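RimK domain protein ATP-grasp (PDB 5I47) probably binds ATP and metal ions as an ATP-grasp ligase, perhaps joining glutamate to a protein or acting in lysine biosynthesis. Local coordinates at the interface of chains A and B. Coordinates in Å, arbitrary orientation; residue numbers count along the deposited sequence, not the author numbering. Chains: chain A/B, RimK domain protein ATP-grasp.

Contact 1: the interface of chains A and B. Residues chain A 96, 100, 109-111; chain B 42-44.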
# COMPACT_ATOMS: atom_id res chain seq x y z
N LEU A 96 -7.61 0.68 11.16
CA LEU A 96 -7.56 1.36 12.45
C LEU A 96 -8.28 2.70 12.40
O LEU A 96 -9.16 2.98 13.22
CB LEU A 96 -6.11 1.55 12.89
CG LEU A 96 -5.86 2.33 14.18
CD1 LEU A 96 -6.46 1.60 15.38
CD2 LEU A 96 -4.37 2.57 14.38
N ILE A 100 -11.97 3.70 14.24
CA ILE A 100 -11.96 4.80 15.20
C ILE A 100 -13.06 5.80 14.88
O ILE A 100 -13.74 6.31 15.78
CB ILE A 100 -10.57 5.46 15.23
CG1 ILE A 100 -9.55 4.55 15.90
CG2 ILE A 100 -10.63 6.81 15.92
CD1 ILE A 100 -8.14 5.08 15.82
N THR A 109 -3.24 2.19 20.26
CA THR A 109 -2.28 2.02 19.19
C THR A 109 -1.48 3.30 18.97
O THR A 109 -2.02 4.40 19.10
CB THR A 109 -2.98 1.62 17.88
OG1 THR A 109 -3.88 0.53 18.14
CG2 THR A 109 -1.97 1.19 16.82
N ARG A 110 -0.20 3.14 18.66
CA ARG A 110 0.66 4.23 18.24
C ARG A 110 1.29 3.87 16.90
O ARG A 110 1.71 2.73 16.70
CB ARG A 110 1.76 4.53 19.28
CG ARG A 110 1.25 4.92 20.66
CD ARG A 110 0.69 6.33 20.69
NE ARG A 110 -0.09 6.58 21.90
CZ ARG A 110 -1.42 6.56 21.95
NH1 ARG A 110 -2.13 6.33 20.85
NH2 ARG A 110 -2.05 6.80 23.09
N VAL A 111 1.34 4.84 15.99
CA VAL A 111 1.97 4.64 14.70
C VAL A 111 3.42 5.12 14.82
O VAL A 111 3.67 6.32 15.00
CB VAL A 111 1.23 5.39 13.58
CG1 VAL A 111 1.61 4.83 12.22
CG2 VAL A 111 -0.28 5.31 13.80
N LEU B 42 3.14 8.50 16.45
CA LEU B 42 1.92 9.27 16.30
C LEU B 42 0.71 8.54 16.88
O LEU B 42 0.61 7.31 16.80
CB LEU B 42 1.66 9.59 14.83
CG LEU B 42 2.28 10.87 14.26
CD1 LEU B 42 3.78 10.94 14.51
CD2 LEU B 42 1.99 10.98 12.77
N SER B 43 -0.21 9.31 17.45
CA SER B 43 -1.45 8.79 17.98
C SER B 43 -2.56 8.94 16.96
O SER B 43 -2.80 10.07 16.49
CB SER B 43 -1.83 9.51 19.27
OG SER B 43 -3.21 9.39 19.54
N PRO B 44 -3.25 7.87 16.57
CA PRO B 44 -4.29 8.00 15.53
C PRO B 44 -5.43 8.92 15.93
O PRO B 44 -6.03 9.56 15.05
CB PRO B 44 -4.77 6.56 15.34
CG PRO B 44 -3.65 5.71 15.83
CD PRO B 44 -3.04 6.47 16.96
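The flat guanidinium group of A:Arg110 carries the side chain of B:Ser43 over one face: CB and OG both lie there, displaced toward NH1, with CB of B:Ser43 3.6 Å from NH1 of A:Arg110. From the opposite side of the plane comes the carbonyl O of A:Thr109, which NH1 holds in a strongly bent hydrogen bond within chain A. The bend of the arginine chain at chi2 (-74°) folds the group back over its own strand. Replacing A:Arg110 by an alanine would probably uncover the B:Ser43 side chain and leave the A:Thr109 carbonyl without this donor. At the edge of the B:Pro44 ring, near its plane, CD2 of A:Leu96 is 3.5 Å from CG; CD1 of A:Ile100 comes to CB from one side, shifted outward, at 3.7 Å, both crossing the ring at about a right angle. CG2 of A:Val111 lies under the opposite face, 4.0 Å from CG of B:Pro44, placing the ring between valine and isoleucine. Backbones are joined by two hydrogen bonds of 2.7 Å, from A:Val111 N to B:Leu42 O and from B:Leu42 N to A:Val111 O. This antiparallel bridge attaches strand 41-42 of chain B to strand 109-112 of chain A, while B:Pro44, in the following loop, packs on helix 92-101 of chain A.

Contact 2: the interface of chains A and B. Residues chain A 44-45; chain B 93, 96-97, 100, 109, 111.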
# COMPACT_ATOMS: atom_id res chain seq x y z
N PRO A 44 -2.68 -3.70 -17.60
CA PRO A 44 -3.35 -2.62 -16.86
C PRO A 44 -4.40 -1.89 -17.67
O PRO A 44 -5.34 -1.33 -17.09
CB PRO A 44 -2.19 -1.70 -16.47
CG PRO A 44 -0.97 -2.53 -16.60
CD PRO A 44 -1.24 -3.48 -17.72
N ALA A 45 -4.26 -1.85 -18.99
CA ALA A 45 -5.23 -1.15 -19.82
C ALA A 45 -6.62 -1.76 -19.66
O ALA A 45 -7.59 -1.06 -19.34
CB ALA A 45 -4.79 -1.18 -21.29
N MSE B 93 1.82 0.90 -9.05
CA MSE B 93 0.58 0.43 -9.65
C MSE B 93 -0.44 1.56 -9.76
O MSE B 93 -1.08 1.74 -10.80
CB MSE B 93 -0.00 -0.73 -8.84
CG MSE B 93 -1.32 -1.24 -9.37
SE MSE B 93 -1.13 -2.13 -11.10
CE MSE B 93 -2.12 -0.89 -12.25
N LEU B 96 0.75 4.00 -12.32
CA LEU B 96 0.58 3.46 -13.66
C LEU B 96 -0.86 3.61 -14.14
O LEU B 96 -1.11 4.05 -15.27
CB LEU B 96 1.01 1.99 -13.68
CG LEU B 96 0.76 1.24 -14.99
CD1 LEU B 96 1.48 1.92 -16.15
CD2 LEU B 96 1.19 -0.22 -14.85
N ARG B 97 -1.83 3.24 -13.30
CA ARG B 97 -3.22 3.38 -13.72
C ARG B 97 -3.61 4.84 -13.88
O ARG B 97 -4.42 5.17 -14.76
CB ARG B 97 -4.14 2.67 -12.72
CG ARG B 97 -5.63 2.66 -13.11
CD ARG B 97 -5.89 2.06 -14.50
NE ARG B 97 -7.32 1.94 -14.78
CZ ARG B 97 -7.83 1.69 -15.99
NH1 ARG B 97 -9.15 1.61 -16.15
NH2 ARG B 97 -7.03 1.54 -17.03
N ILE B 100 -2.18 6.09 -17.27
CA ILE B 100 -2.95 5.50 -18.36
C ILE B 100 -4.27 6.23 -18.54
O ILE B 100 -4.65 6.62 -19.65
CB ILE B 100 -3.16 4.00 -18.12
CG1 ILE B 100 -1.83 3.24 -18.24
CG2 ILE B 100 -4.20 3.44 -19.08
CD1 ILE B 100 -1.95 1.75 -18.07
N THR B 109 3.50 -2.62 -19.96
CA THR B 109 3.61 -3.16 -18.61
C THR B 109 2.61 -4.29 -18.42
O THR B 109 1.52 -4.27 -18.99
CB THR B 109 3.38 -2.07 -17.56
OG1 THR B 109 4.29 -0.99 -17.79
CG2 THR B 109 3.61 -2.61 -16.15
N VAL B 111 1.06 -6.68 -15.03
CA VAL B 111 0.99 -6.91 -13.59
C VAL B 111 0.95 -8.41 -13.39
O VAL B 111 -0.02 -9.08 -13.77
CB VAL B 111 -0.24 -6.22 -12.97
CG1 VAL B 111 -0.09 -6.15 -11.46
CG2 VAL B 111 -0.42 -4.83 -13.56
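The loop after strand 41-42 of chain A sets A:Pro44 between helix 92-101 and strand 109-112 of chain B, an apolar wedge in which the proline alone has 83 Å² of its surface hidden. Its ring is met at one edge and from two opposite sides. At the edge, close to the ring plane, CG lies 3.6 Å from CD2 of B:Leu96. On one side of the plane, CB lies 3.8 Å from CD1 of B:Ile100. The isoleucine reaches the ring with the long branch: CG1 stands anti to the carbonyl carbon (chi1 -69°) and the chain beyond it is extended, which carries CD1 out from the helix to the ring. From the strand, B:Val111 brings its CG2 methyl under the opposite face, 3.8 Å from CG of A:Pro44, so that the ring has valine on one side and isoleucine on the other. Selenomethionine B:Met93 adds a looser neighbour, its terminal CE being 4.3 Å from CB of A:Pro44. B:Arg97 leaves the helix with CG anti to the backbone N (chi1 -176°), bends at chi2 and then runs out toward the backbone of A:Pro44 and A:Ala45, where its positive charge probably suits the carbonyl oxygens. NH2 of the guanidinium group ends 3.3 Å from O of A:Pro44 and 3.5 Å from O of A:Ala45.

Contact 3: the interface of chains A and B. Residues chain A 37, 42, 64, 67-68, 71; chain B 111, 113, 134.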
# COMPACT_ATOMS: atom_id res chain seq x y z
N PRO A 37 -3.66 -17.29 -8.78
CA PRO A 37 -3.11 -15.96 -9.09
C PRO A 37 -1.69 -15.99 -9.64
O PRO A 37 -1.30 -15.05 -10.34
CB PRO A 37 -3.17 -15.24 -7.74
CG PRO A 37 -4.30 -15.92 -7.01
CD PRO A 37 -4.20 -17.36 -7.41
N LEU A 42 -1.73 -9.62 -15.88
CA LEU A 42 -2.83 -8.77 -16.31
C LEU A 42 -2.31 -7.52 -17.00
O LEU A 42 -1.35 -6.90 -16.54
CB LEU A 42 -3.71 -8.38 -15.12
CG LEU A 42 -4.20 -9.55 -14.27
CD1 LEU A 42 -4.93 -9.06 -13.03
CD2 LEU A 42 -5.08 -10.46 -15.08
N GLU A 64 -1.32 -6.89 -2.29
CA GLU A 64 -1.40 -7.42 -3.65
C GLU A 64 -2.81 -7.88 -3.99
O GLU A 64 -3.26 -7.74 -5.13
CB GLU A 64 -0.43 -8.59 -3.83
CG GLU A 64 0.98 -8.32 -3.38
CD GLU A 64 1.78 -9.60 -3.31
OE1 GLU A 64 1.43 -10.56 -4.04
OE2 GLU A 64 2.74 -9.65 -2.52
N VAL A 67 -4.99 -4.86 -4.69
CA VAL A 67 -4.68 -4.45 -6.06
C VAL A 67 -5.35 -5.38 -7.06
O VAL A 67 -5.95 -4.93 -8.05
CB VAL A 67 -3.15 -4.42 -6.26
CG1 VAL A 67 -2.81 -4.22 -7.73
CG2 VAL A 67 -2.54 -3.32 -5.41
N LEU A 68 -5.27 -6.70 -6.83
CA LEU A 68 -5.87 -7.65 -7.76
C LEU A 68 -7.38 -7.46 -7.83
O LEU A 68 -7.98 -7.56 -8.91
CB LEU A 68 -5.51 -9.08 -7.34
CG LEU A 68 -6.06 -10.26 -8.15
CD1 LEU A 68 -5.70 -10.15 -9.61
CD2 LEU A 68 -5.55 -11.57 -7.58
N LEU A 71 -7.92 -4.35 -9.88
CA LEU A 71 -7.58 -4.61 -11.28
C LEU A 71 -8.72 -5.33 -11.99
O LEU A 71 -9.29 -4.82 -12.95
CB LEU A 71 -6.30 -5.43 -11.37
CG LEU A 71 -5.00 -4.67 -11.59
CD1 LEU A 71 -3.84 -5.63 -11.75
CD2 LEU A 71 -5.14 -3.76 -12.81
N VAL B 111 1.06 -6.68 -15.03
CA VAL B 111 0.99 -6.91 -13.59
C VAL B 111 0.95 -8.41 -13.39
O VAL B 111 -0.02 -9.08 -13.77
CB VAL B 111 -0.24 -6.22 -12.97
CG1 VAL B 111 -0.09 -6.15 -11.46
CG2 VAL B 111 -0.42 -4.83 -13.56
N PHE B 113 1.29 -11.71 -10.82
CA PHE B 113 1.09 -12.10 -9.44
C PHE B 113 1.77 -13.43 -9.09
O PHE B 113 1.50 -13.99 -8.02
CB PHE B 113 -0.41 -12.14 -9.13
CG PHE B 113 -1.07 -10.79 -9.21
CD1 PHE B 113 -1.52 -10.29 -10.42
CD2 PHE B 113 -1.21 -10.00 -8.07
CE1 PHE B 113 -2.11 -9.03 -10.50
CE2 PHE B 113 -1.80 -8.75 -8.15
CZ PHE B 113 -2.25 -8.26 -9.36
N LEU B 134 5.30 -3.51 -6.85
CA LEU B 134 4.16 -2.60 -6.95
C LEU B 134 4.35 -1.36 -6.09
O LEU B 134 3.83 -0.29 -6.42
CB LEU B 134 2.87 -3.32 -6.56
CG LEU B 134 2.50 -4.62 -7.27
CD1 LEU B 134 1.06 -5.00 -6.98
CD2 LEU B 134 2.74 -4.52 -8.76
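Helix 63-74, strand 41-42 and the 3-10 helix 37-39 of chain A receive strand 109-112 of chain B and the loop residue B:Phe113 just beyond it, with B:Leu134 of another loop at the margin. B:Phe113 is the main insert, with 80 Å² hidden. A:Leu68 lays CD1 over one face of its ring, 3.8 Å above the plane and shifted toward the rim. From that same side CD1 of A:Leu42 meets the rim at CE1, its side chain at about a right angle to that of the phenylalanine. In the ring plane, CD1 of A:Leu71 abuts the edge, 3.9 Å from CZ of B:Phe113. At the neighbouring corner CE2 lies 3.5 Å from the helix carbonyl O of A:Glu64. With CG of B:Phe113 anti to its carbonyl carbon (chi1 -65°), the ring reaches inward to the helix. CB lies against the carbonyl O of A:Pro37. The same A:Leu71 methyl also meets B:Val111, the two side chains tip to tip, and one turn earlier in the helix CG1 of A:Val67 meets CD1 of B:Leu134 at 4.0 Å in a similar way. Main-chain hydrogen bonds register the partners: A:Leu42 N to B:Val111 O at 2.8 Å, and B:Val111 N to A:Leu42 O at 2.9 Å. The aromatic plug thus sits between helix 63-74 and an antiparallel bridge that joins strand 41-42 of chain A to strand 109-112 of chain B.

Contact 2 and contact 3 are neighbours, their C-alpha centres about 10 Å apart, and B:Val111 takes part in both: its CG2 meets the proline loop while its backbone pairs with the strand before that loop. Contact 1 lies about 32 Å from contact 2 and 29 Å from contact 3, across the two-fold axis. It uses the same segments with the chains exchanged, strand 41-42 and its loop now coming from chain B. Each subunit therefore both gives and receives this segment, a reciprocal arrangement that may support a dimer in solution, although the structure alone does not show one.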